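Local coordinates for protein histone-lysine N-methyltransferase SETMAR (Homo sapiens, PDB 3BO5) that transfers methyl groups from S-adenosylmethionine to a histone H3 lysine through its SET region and, with its fused mariner transposase part, takes part in DNA double-strand break repair, at residues V102-N106 / N117-Q121; L140-I146 / I239-L245; R264-G268 / P286-S290. The protein carries 2 engineered substitutions. One frame throughout, in Å; residues are numbered along the deposited sequence.

The three contacts follow one another along the methyltransferase part of SETMAR: contact 1 in the pre-SET zinc cluster, contact 2 inside the SET domain, and contact 3 where the chain after the post-SET cysteines returns to strand 260-266. Contacts 1 and 3 lie on opposite sides of the chain's centre, their centres 31 Å apart, yet both reach the same large mixed sheet. Contact 2 lies 24 Å from contact 1 and 28 Å from contact 3, centre to centre; its nearest atoms come within about 9 Å of contact 3. Contact 3 touches S-adenosylhomocysteine directly, through R264 and F287. In contact 2 the side chain of E244 is about 6 Å from the bound S-adenosylhomocysteine, between nearest atoms.

Contact 1. Residues V102-N106 / N117-Q121; sequences VFECN and NRVVQ. With ZN (zinc ion), chain B; ZN (zinc ion), chain C.
E104 and Q121 run alongside each other head to tail, carboxylate and amide nearly coplanar (20°). With E104 CG anti to the carbonyl carbon (chi1 -68°) and the chain extended beyond it, the carboxylate arrives among three successive amide N-H groups. E104 OE2 receives V120 N on its syn lone pair at 2.7 Å. E104 OE1 is gripped by three donors: V119 N from above the carboxylate plane, Q121 N from the syn side, and Q121 NE2 on the anti lone pair at 2.8 Å. These donors would be expected to favour the ionised acid. V120 crosses E104 at about a right angle, its CG2 against OE2. The contact lies in the pre-SET region, beside the triangular zinc cluster in which C105 SG bridges two zinc ions at 2.4 Å each; C62, C76 and C109 complete one site, C69, C111 and C115 the other. R118 lays one guanidinium face over C105 CB and turns its edge to N106, where NH1 and NH2 both donate, end-on, to the one N106 O, at 3.1 and 3.3 Å, from the same face of its carbonyl plane. R118 NH1 also meets Q121 OE1 on a lone pair in the carbonyl plane, which leaves Q121 NE2 facing C105 O, 2.6 Å away. On the other flank N117 ND2 reaches F103 O at 2.9 Å, while N117 OD1 is held by N82.

Contact 2. Residues L140-I146 / I239-L245; sequences LRTLEFI and IVPEEEL
R141 faces E244 in a non-hydrogen-bonded antiparallel pair where strand 138-142 of the SET domain runs beside strand 244-247, and a type II turn from V240 to E243 kinks the second segment between its two antiparallel pairings, I146 with I239 and R141 with E244. Backbone bonds mark out the path: L245 N gives to L140 O at 2.7 Å, T142 N to E243 O, and E242 N to T142 O. Further on, I146 and I239 form a single bridge with both bonds made, I146 N to I239 O at 2.8 Å and I239 N to I146 O at 2.9 Å. P241 and E242 take the two inner positions of the turn, E242 with a positive phi.

Apolar side chains meet on the face with L140 and L245. L245 CD1 meets L140 CD2 at 3.9 Å, and L245 CD2 faces I146 CD1; F128 and V152 touch both I146 and L245, and L217 touches L245. At the outer end P241 CD lies at the edge of the F145 ring. T142 puts OG1 anti to the backbone N (chi1 -179°), where it donates to E144 O at 2.7 Å, and CG2 meets I239 CG2 at 3.5 Å. With an alanine here both branches go, which would probably leave E144 O without its hydroxyl donor and open a gap against I239 CG2.

The charged ends find partners beyond the two segments. E244 OE1 makes a salt bridge to K136 and OE2 a bond to N210, both S-adenosylmethionine-binding residues. R141, extended beyond CG, gives NE to Q129 and makes a cation-pi contact with F131; a water in its guanidinium plane accepts from R141 NH1 at 2.9 Å and donates to E242 O at 2.6 Å.

Contact 3. Residues R264-G268 / P286-S290; sequences RLDHG and PFDSS. With SAH (S-adenosyl-L-homocysteine), chain F.
D266 and F287 are brought together by their first torsions. D266 CG lies between the backbone N and the carbonyl carbon (chi1 80°), and F287 CG stands beside its own N (chi1 -69°); the two side chains cross at about a right angle, yet carboxylate and ring lie nearly parallel, 14° apart. D266 CB then sits over one face of the ring, offset toward its rim, in a CH-pi contact with CB 4.0 Å from the F287 centroid. D266 OD1 uses its syn lone pair for S289 OG, at 2.7 Å. The backbones make a short parallel pairing, L265 with D288 and D266 with S289, which adds the strand after the post-SET cysteines to the edge of strand 260-266: D288 N gives to R264 O at 2.9 Å, D266 N to D288 O, and S290 N to D266 O. On the other face of the pairing L265 CD2 lies beside D288 CB, both chains pointing the same way. S290 ends the fragment, and its OXT takes G268 N at 2.8 Å; in the full-length protein the chain continues toward the transposase. R264, bent at chi2 and chi3, curls its guanidinium back to the ligand: NH2 comes 3.3 Å from SAH SD, which lies at its edge and in its plane, while F287 CZ approaches SAH O3' at 3.7 Å. With R264 NH1 engaged by Y247 OH, NH2 by N178 O and the cation against the Y249 ring, the guanidinium is probably held in its turn, edge to the sulfur.

Contact 1. Residues V102-N106 / N117-Q121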
loop_
_atom_site.group_PDB
_atom_site.type_symbol
_atom_site.label_atom_id
_atom_site.label_comp_id
_atom_site.label_asym_id
_atom_site.label_seq_id
_atom_site.Cartn_x
_atom_site.Cartn_y
_atom_site.Cartn_z
ATOM N N VAL A 102 13.734 2.210 -3.042
ATOM C CA VAL A 102 13.568 0.882 -3.584
ATOM C C VAL A 102 13.074 0.945 -5.023
ATOM O O VAL A 102 11.991 1.550 -5.324
ATOM C CB VAL A 102 12.521 0.033 -2.805
ATOM C CG1 VAL A 102 12.281 -1.320 -3.455
ATOM C CG2 VAL A 102 12.957 -0.156 -1.304
ATOM N N PHE A 103 13.891 0.333 -5.903
ATOM C CA PHE A 103 13.479 0.167 -7.296
ATOM C C PHE A 103 13.415 -1.299 -7.608
ATOM O O PHE A 103 14.356 -1.990 -7.354
ATOM C CB PHE A 103 14.516 0.831 -8.214
ATOM C CG PHE A 103 14.474 2.303 -8.127
ATOM C CD1 PHE A 103 13.721 3.038 -9.063
ATOM C CD2 PHE A 103 15.203 2.965 -7.128
ATOM C CE1 PHE A 103 13.664 4.445 -8.985
ATOM C CE2 PHE A 103 15.157 4.393 -7.050
ATOM C CZ PHE A 103 14.406 5.088 -7.971
ATOM N N GLU A 104 12.291 -1.757 -8.117
ATOM C CA GLU A 104 12.215 -3.124 -8.722
ATOM C C GLU A 104 12.661 -3.093 -10.180
ATOM O O GLU A 104 12.553 -2.062 -10.874
ATOM C CB GLU A 104 10.778 -3.690 -8.639
ATOM C CG GLU A 104 10.424 -3.961 -7.200
ATOM C CD GLU A 104 9.232 -4.921 -7.034
ATOM O OE1 GLU A 104 8.603 -5.376 -8.037
ATOM O OE2 GLU A 104 8.945 -5.121 -5.830
ATOM N N CYS A 105 13.085 -4.274 -10.680
ATOM C CA CYS A 105 13.260 -4.401 -12.128
ATOM C C CYS A 105 11.872 -4.245 -12.762
ATOM O O CYS A 105 10.857 -4.510 -12.135
ATOM C CB CYS A 105 13.946 -5.704 -12.443
ATOM S SG CYS A 105 15.615 -5.656 -11.964
ATOM N N ASN A 106 11.855 -3.646 -13.968
ATOM C CA ASN A 106 10.620 -3.224 -14.573
ATOM C C ASN A 106 10.409 -3.807 -15.954
ATOM O O ASN A 106 11.067 -4.738 -16.340
ATOM C CB ASN A 106 10.482 -1.709 -14.521
ATOM C CG ASN A 106 11.453 -0.994 -15.432
ATOM O OD1 ASN A 106 11.952 -1.562 -16.388
ATOM N ND2 ASN A 106 11.664 0.315 -15.180
ATOM N N ASN A 117 14.470 -9.331 -7.946
ATOM C CA ASN A 117 14.082 -7.944 -7.695
ATOM C C ASN A 117 12.755 -7.591 -8.364
ATOM O O ASN A 117 12.535 -6.400 -8.662
ATOM C CB ASN A 117 15.201 -6.962 -8.120
ATOM C CG ASN A 117 15.039 -5.606 -7.534
ATOM O OD1 ASN A 117 14.780 -5.486 -6.344
ATOM N ND2 ASN A 117 15.280 -4.574 -8.348
ATOM N N ARG A 118 11.905 -8.598 -8.581
ATOM C CA ARG A 118 10.499 -8.391 -9.039
ATOM C C ARG A 118 9.642 -9.049 -7.993
ATOM O O ARG A 118 9.645 -10.290 -7.885
ATOM C CB ARG A 118 10.261 -9.042 -10.416
ATOM C CG ARG A 118 11.207 -8.517 -11.486
ATOM C CD ARG A 118 11.007 -9.318 -12.717
ATOM N NE ARG A 118 11.830 -8.892 -13.876
ATOM C CZ ARG A 118 11.539 -7.908 -14.697
ATOM N NH1 ARG A 118 10.522 -7.102 -14.458
ATOM N NH2 ARG A 118 12.351 -7.702 -15.771
ATOM N N VAL A 119 8.960 -8.241 -7.196
ATOM C CA VAL A 119 8.151 -8.757 -6.057
ATOM C C VAL A 119 6.836 -8.007 -6.044
ATOM O O VAL A 119 5.815 -8.635 -6.340
ATOM C CB VAL A 119 8.864 -8.685 -4.714
ATOM C CG1 VAL A 119 7.925 -8.915 -3.542
ATOM C CG2 VAL A 119 9.996 -9.683 -4.714
ATOM N N VAL A 120 6.808 -6.700 -5.755
ATOM C CA VAL A 120 5.486 -6.006 -5.710
ATOM C C VAL A 120 4.736 -6.189 -7.023
ATOM O O VAL A 120 3.508 -6.410 -7.094
ATOM C CB VAL A 120 5.740 -4.557 -5.432
ATOM C CG1 VAL A 120 4.459 -3.692 -5.543
ATOM C CG2 VAL A 120 6.382 -4.428 -4.025
ATOM N N GLN A 121 5.513 -6.146 -8.103
ATOM C CA GLN A 121 4.910 -6.294 -9.425
ATOM C C GLN A 121 4.145 -7.576 -9.689
ATOM O O GLN A 121 3.292 -7.583 -10.605
ATOM C CB GLN A 121 5.998 -6.090 -10.504
ATOM C CG GLN A 121 6.991 -7.171 -10.621
ATOM C CD GLN A 121 8.156 -6.689 -11.421
ATOM O OE1 GLN A 121 8.322 -7.098 -12.572
ATOM N NE2 GLN A 121 8.996 -5.837 -10.818
HETATM ZN ZN ZN B . 16.364 -3.992 -13.446
HETATM ZN ZN ZN C . 16.258 -7.833 -12.623
#

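Contact 2. Residues L140-I146 / I239-L245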
loop_
_atom_site.group_PDB
_atom_site.type_symbol
_atom_site.label_atom_id
_atom_site.label_comp_id
_atom_site.label_asym_id
_atom_site.label_seq_id
_atom_site.Cartn_x
_atom_site.Cartn_y
_atom_site.Cartn_z
ATOM N N LEU A 140 -9.574 -5.590 6.522
ATOM C CA LEU A 140 -8.977 -6.657 5.655
ATOM C C LEU A 140 -8.248 -7.587 6.583
ATOM O O LEU A 140 -7.447 -7.158 7.444
ATOM C CB LEU A 140 -8.026 -6.033 4.648
ATOM C CG LEU A 140 -7.592 -6.991 3.534
ATOM C CD1 LEU A 140 -8.778 -7.236 2.635
ATOM C CD2 LEU A 140 -6.435 -6.362 2.744
ATOM N N ARG A 141 -8.489 -8.890 6.381
ATOM C CA ARG A 141 -7.680 -9.858 7.117
ATOM C C ARG A 141 -7.142 -10.912 6.157
ATOM O O ARG A 141 -7.610 -11.046 5.069
ATOM C CB ARG A 141 -8.460 -10.503 8.295
ATOM C CG ARG A 141 -9.655 -11.337 7.830
ATOM C CD ARG A 141 -10.409 -11.856 9.075
ATOM N NE ARG A 141 -11.719 -12.362 8.680
ATOM C CZ ARG A 141 -12.691 -12.614 9.571
ATOM N NH1 ARG A 141 -12.454 -12.390 10.882
ATOM N NH2 ARG A 141 -13.860 -13.093 9.198
ATOM N N THR A 142 -6.093 -11.571 6.610
ATOM C CA THR A 142 -5.587 -12.675 5.825
ATOM C C THR A 142 -6.318 -13.967 6.234
ATOM O O THR A 142 -6.638 -14.190 7.416
ATOM C CB THR A 142 -4.089 -12.802 5.980
ATOM O OG1 THR A 142 -3.657 -13.890 5.164
ATOM C CG2 THR A 142 -3.635 -13.066 7.421
ATOM N N LEU A 143 -6.543 -14.832 5.260
ATOM C CA LEU A 143 -7.093 -16.145 5.599
ATOM C C LEU A 143 -5.999 -17.159 5.659
ATOM O O LEU A 143 -6.294 -18.367 5.875
ATOM C CB LEU A 143 -8.109 -16.602 4.540
ATOM C CG LEU A 143 -9.308 -15.712 4.395
ATOM C CD1 LEU A 143 -10.247 -16.144 3.234
ATOM C CD2 LEU A 143 -10.028 -15.578 5.702
ATOM N N GLU A 144 -4.775 -16.728 5.504
ATOM C CA GLU A 144 -3.653 -17.651 5.632
ATOM C C GLU A 144 -2.410 -17.068 6.229
ATOM O O GLU A 144 -2.262 -15.852 6.351
ATOM C CB GLU A 144 -3.346 -18.247 4.296
ATOM C CG GLU A 144 -3.135 -17.299 3.216
ATOM C CD GLU A 144 -2.945 -18.015 1.858
ATOM O OE1 GLU A 144 -3.603 -17.638 0.877
ATOM O OE2 GLU A 144 -2.209 -19.042 1.811
ATOM N N PHE A 145 -1.493 -17.939 6.654
ATOM C CA PHE A 145 -0.306 -17.479 7.288
ATOM C C PHE A 145 0.514 -16.619 6.322
ATOM O O PHE A 145 0.742 -17.027 5.201
ATOM C CB PHE A 145 0.554 -18.674 7.692
ATOM C CG PHE A 145 1.684 -18.312 8.563
ATOM C CD1 PHE A 145 1.493 -18.104 9.933
ATOM C CD2 PHE A 145 2.953 -18.232 8.055
ATOM C CE1 PHE A 145 2.571 -17.755 10.745
ATOM C CE2 PHE A 145 4.048 -17.922 8.886
ATOM C CZ PHE A 145 3.847 -17.665 10.220
ATOM N N ILE A 146 1.007 -15.472 6.788
ATOM C CA ILE A 146 1.935 -14.679 6.000
ATOM C C ILE A 146 3.270 -14.525 6.749
ATOM O O ILE A 146 3.338 -13.898 7.775
ATOM C CB ILE A 146 1.335 -13.283 5.754
ATOM C CG1 ILE A 146 0.013 -13.400 4.998
ATOM C CG2 ILE A 146 2.386 -12.427 4.883
ATOM C CD1 ILE A 146 -0.728 -12.049 4.822
ATOM N N ILE A 239 2.156 -13.044 10.309
ATOM C CA ILE A 239 0.706 -12.754 10.497
ATOM C C ILE A 239 -0.041 -14.080 10.332
ATOM O O ILE A 239 0.190 -14.829 9.395
ATOM C CB ILE A 239 0.282 -11.772 9.387
ATOM C CG1 ILE A 239 1.138 -10.495 9.546
ATOM C CG2 ILE A 239 -1.242 -11.534 9.472
ATOM C CD1 ILE A 239 0.976 -9.487 8.392
ATOM N N VAL A 240 -0.932 -14.357 11.277
ATOM C CA VAL A 240 -1.504 -15.681 11.318
ATOM C C VAL A 240 -2.827 -15.703 10.613
ATOM O O VAL A 240 -3.426 -14.644 10.361
ATOM C CB VAL A 240 -1.668 -16.127 12.812
ATOM C CG1 VAL A 240 -0.328 -16.114 13.446
ATOM C CG2 VAL A 240 -2.746 -15.288 13.593
ATOM N N PRO A 241 -3.368 -16.895 10.297
ATOM C CA PRO A 241 -4.649 -16.895 9.641
ATOM C C PRO A 241 -5.733 -16.157 10.442
ATOM O O PRO A 241 -5.816 -16.274 11.666
ATOM C CB PRO A 241 -4.976 -18.395 9.503
ATOM C CG PRO A 241 -3.563 -19.033 9.445
ATOM C CD PRO A 241 -2.803 -18.254 10.495
ATOM N N GLU A 242 -6.537 -15.389 9.712
ATOM C CA GLU A 242 -7.654 -14.596 10.261
ATOM C C GLU A 242 -7.187 -13.335 10.980
ATOM O O GLU A 242 -8.048 -12.568 11.440
ATOM C CB GLU A 242 -8.627 -15.386 11.151
ATOM C CG GLU A 242 -9.399 -16.419 10.328
ATOM C CD GLU A 242 -10.436 -17.274 11.122
ATOM O OE1 GLU A 242 -10.739 -16.972 12.274
ATOM O OE2 GLU A 242 -10.876 -18.306 10.581
ATOM N N GLU A 243 -5.895 -13.098 11.007
ATOM C CA GLU A 243 -5.386 -11.924 11.696
ATOM C C GLU A 243 -5.739 -10.753 10.794
ATOM O O GLU A 243 -5.421 -10.750 9.575
ATOM C CB GLU A 243 -3.855 -11.956 11.867
ATOM C CG GLU A 243 -3.366 -10.822 12.745
ATOM C CD GLU A 243 -1.921 -10.962 13.115
ATOM O OE1 GLU A 243 -1.429 -12.119 13.150
ATOM O OE2 GLU A 243 -1.257 -9.933 13.423
ATOM N N GLU A 244 -6.262 -9.727 11.434
ATOM C CA GLU A 244 -6.546 -8.481 10.696
ATOM C C GLU A 244 -5.256 -7.769 10.312
ATOM O O GLU A 244 -4.265 -7.772 11.067
ATOM C CB GLU A 244 -7.345 -7.509 11.533
ATOM C CG GLU A 244 -7.610 -6.155 10.796
ATOM C CD GLU A 244 -8.618 -5.274 11.517
ATOM O OE1 GLU A 244 -8.942 -5.546 12.725
ATOM O OE2 GLU A 244 -9.080 -4.262 10.905
ATOM N N LEU A 245 -5.260 -7.226 9.088
ATOM C CA LEU A 245 -4.064 -6.559 8.518
ATOM C C LEU A 245 -4.213 -5.059 8.804
ATOM O O LEU A 245 -5.332 -4.517 8.613
ATOM C CB LEU A 245 -4.039 -6.795 7.013
ATOM C CG LEU A 245 -3.887 -8.288 6.660
ATOM C CD1 LEU A 245 -4.176 -8.477 5.191
ATOM C CD2 LEU A 245 -2.476 -8.784 6.976
HETATM O O HOH W 1 -7.963 -3.977 8.405
HETATM O O HOH W 2 -10.219 -11.679 12.557
#

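Contact 3. Residues R264-G268 / P286-S290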
loop_
_atom_site.group_PDB
_atom_site.type_symbol
_atom_site.label_atom_id
_atom_site.label_comp_id
_atom_site.label_asym_id
_atom_site.label_seq_id
_atom_site.Cartn_x
_atom_site.Cartn_y
_atom_site.Cartn_z
ATOM N N ARG A 264 -1.894 9.496 6.378
ATOM C CA ARG A 264 -3.296 9.518 5.977
ATOM C C ARG A 264 -3.934 10.856 6.328
ATOM O O ARG A 264 -3.663 11.432 7.379
ATOM C CB ARG A 264 -4.073 8.383 6.643
ATOM C CG ARG A 264 -3.697 7.070 6.036
ATOM C CD ARG A 264 -4.533 6.758 4.798
ATOM N NE ARG A 264 -5.930 6.479 5.013
ATOM C CZ ARG A 264 -6.443 5.235 5.122
ATOM N NH1 ARG A 264 -5.630 4.187 4.967
ATOM N NH2 ARG A 264 -7.739 5.060 5.318
ATOM N N LEU A 265 -4.803 11.358 5.458
ATOM C CA LEU A 265 -5.324 12.728 5.684
ATOM C C LEU A 265 -6.796 12.661 6.054
ATOM O O LEU A 265 -7.515 11.740 5.633
ATOM C CB LEU A 265 -5.208 13.518 4.380
ATOM C CG LEU A 265 -3.786 13.576 3.779
ATOM C CD1 LEU A 265 -3.878 14.399 2.469
ATOM C CD2 LEU A 265 -2.744 14.077 4.718
ATOM N N ASP A 266 -7.253 13.658 6.821
ATOM C CA ASP A 266 -8.699 13.756 6.996
ATOM C C ASP A 266 -9.076 15.228 7.084
ATOM O O ASP A 266 -8.234 16.124 6.866
ATOM C CB ASP A 266 -9.168 12.933 8.184
ATOM C CG ASP A 266 -8.950 13.611 9.521
ATOM O OD1 ASP A 266 -7.986 14.400 9.628
ATOM O OD2 ASP A 266 -9.740 13.274 10.506
ATOM N N HIS A 267 -10.341 15.456 7.350
ATOM C CA HIS A 267 -10.795 16.827 7.505
ATOM C C HIS A 267 -11.365 16.984 8.889
ATOM O O HIS A 267 -12.041 16.083 9.426
ATOM C CB HIS A 267 -11.885 17.129 6.496
ATOM C CG HIS A 267 -12.410 18.531 6.565
ATOM N ND1 HIS A 267 -11.595 19.639 6.447
ATOM C CD2 HIS A 267 -13.671 19.002 6.727
ATOM C CE1 HIS A 267 -12.331 20.737 6.545
ATOM N NE2 HIS A 267 -13.592 20.378 6.696
ATOM N N GLY A 268 -11.100 18.158 9.419
ATOM C CA GLY A 268 -11.840 18.621 10.558
ATOM C C GLY A 268 -11.027 18.388 11.793
ATOM O O GLY A 268 -10.071 17.584 11.826
ATOM N N PRO A 286 -4.413 8.728 13.991
ATOM C CA PRO A 286 -3.470 9.816 13.677
ATOM C C PRO A 286 -3.517 10.328 12.226
ATOM O O PRO A 286 -2.490 10.279 11.531
ATOM C CB PRO A 286 -2.131 9.220 14.021
ATOM C CG PRO A 286 -2.316 7.692 13.571
ATOM C CD PRO A 286 -3.752 7.395 13.973
ATOM N N PHE A 287 -4.673 10.840 11.832
ATOM C CA PHE A 287 -4.753 11.568 10.536
ATOM C C PHE A 287 -4.063 12.915 10.630
ATOM O O PHE A 287 -4.004 13.515 11.717
ATOM C CB PHE A 287 -6.217 11.799 10.176
ATOM C CG PHE A 287 -6.964 10.579 9.814
ATOM C CD1 PHE A 287 -6.766 9.938 8.576
ATOM C CD2 PHE A 287 -7.954 10.082 10.674
ATOM C CE1 PHE A 287 -7.515 8.788 8.230
ATOM C CE2 PHE A 287 -8.688 8.973 10.350
ATOM C CZ PHE A 287 -8.498 8.301 9.112
ATOM N N ASP A 288 -3.547 13.376 9.485
ATOM C CA ASP A 288 -3.200 14.768 9.315
ATOM C C ASP A 288 -4.458 15.483 8.844
ATOM O O ASP A 288 -4.976 15.214 7.753
ATOM C CB ASP A 288 -2.072 14.919 8.318
ATOM C CG ASP A 288 -1.700 16.396 8.077
ATOM O OD1 ASP A 288 -1.973 17.204 8.990
ATOM O OD2 ASP A 288 -1.142 16.735 7.000
ATOM N N SER A 289 -4.952 16.399 9.674
ATOM C CA SER A 289 -6.238 17.063 9.467
ATOM C C SER A 289 -6.107 18.372 8.723
ATOM O O SER A 289 -5.160 19.128 8.963
ATOM C CB SER A 289 -6.881 17.332 10.818
ATOM O OG SER A 289 -6.999 16.098 11.509
ATOM N N SER A 290 -7.067 18.628 7.835
ATOM C CA SER A 290 -7.230 19.932 7.183
ATOM C C SER A 290 -8.703 20.346 7.162
ATOM O O SER A 290 -9.182 21.077 6.251
ATOM C CB SER A 290 -6.656 19.874 5.773
ATOM O OG SER A 290 -5.362 19.278 5.770
ATOM O OXT SER A 290 -9.442 19.948 8.094
HETATM N N SAH F . -12.992 0.800 8.004
HETATM C CA SAH F . -12.884 1.335 6.608
HETATM C CB SAH F . -11.574 0.894 5.911
HETATM C CG SAH F . -10.418 1.788 6.394
HETATM S SD SAH F . -10.593 3.496 5.799
HETATM C C SAH F . -14.136 0.891 5.818
HETATM O O SAH F . -15.086 0.367 6.393
HETATM O OXT SAH F . -14.132 1.081 4.558
HETATM C "C5'" SAH F . -10.329 4.393 7.341
HETATM C "C4'" SAH F . -11.541 4.436 8.270
HETATM O "O4'" SAH F . -11.707 3.196 8.963
HETATM C "C3'" SAH F . -11.409 5.448 9.370
HETATM O "O3'" SAH F . -11.820 6.766 8.912
HETATM C "C2'" SAH F . -12.305 4.922 10.453
HETATM O "O2'" SAH F . -13.698 5.043 10.109
HETATM C "C1'" SAH F . -12.017 3.437 10.349
HETATM N N9 SAH F . -10.818 3.027 11.108
HETATM C C8 SAH F . -9.622 2.515 10.613
HETATM N N7 SAH F . -8.848 2.192 11.631
HETATM C C5 SAH F . -9.506 2.438 12.783
HETATM C C6 SAH F . -9.102 2.301 14.128
HETATM N N6 SAH F . -7.953 1.773 14.558
HETATM N N1 SAH F . -10.043 2.724 15.061
HETATM C C2 SAH F . -11.250 3.233 14.693
HETATM N N3 SAH F . -11.697 3.361 13.394
HETATM C C4 SAH F . -10.746 3.008 12.484
HETATM O O HOH W 3 -1.308 11.136 9.313
#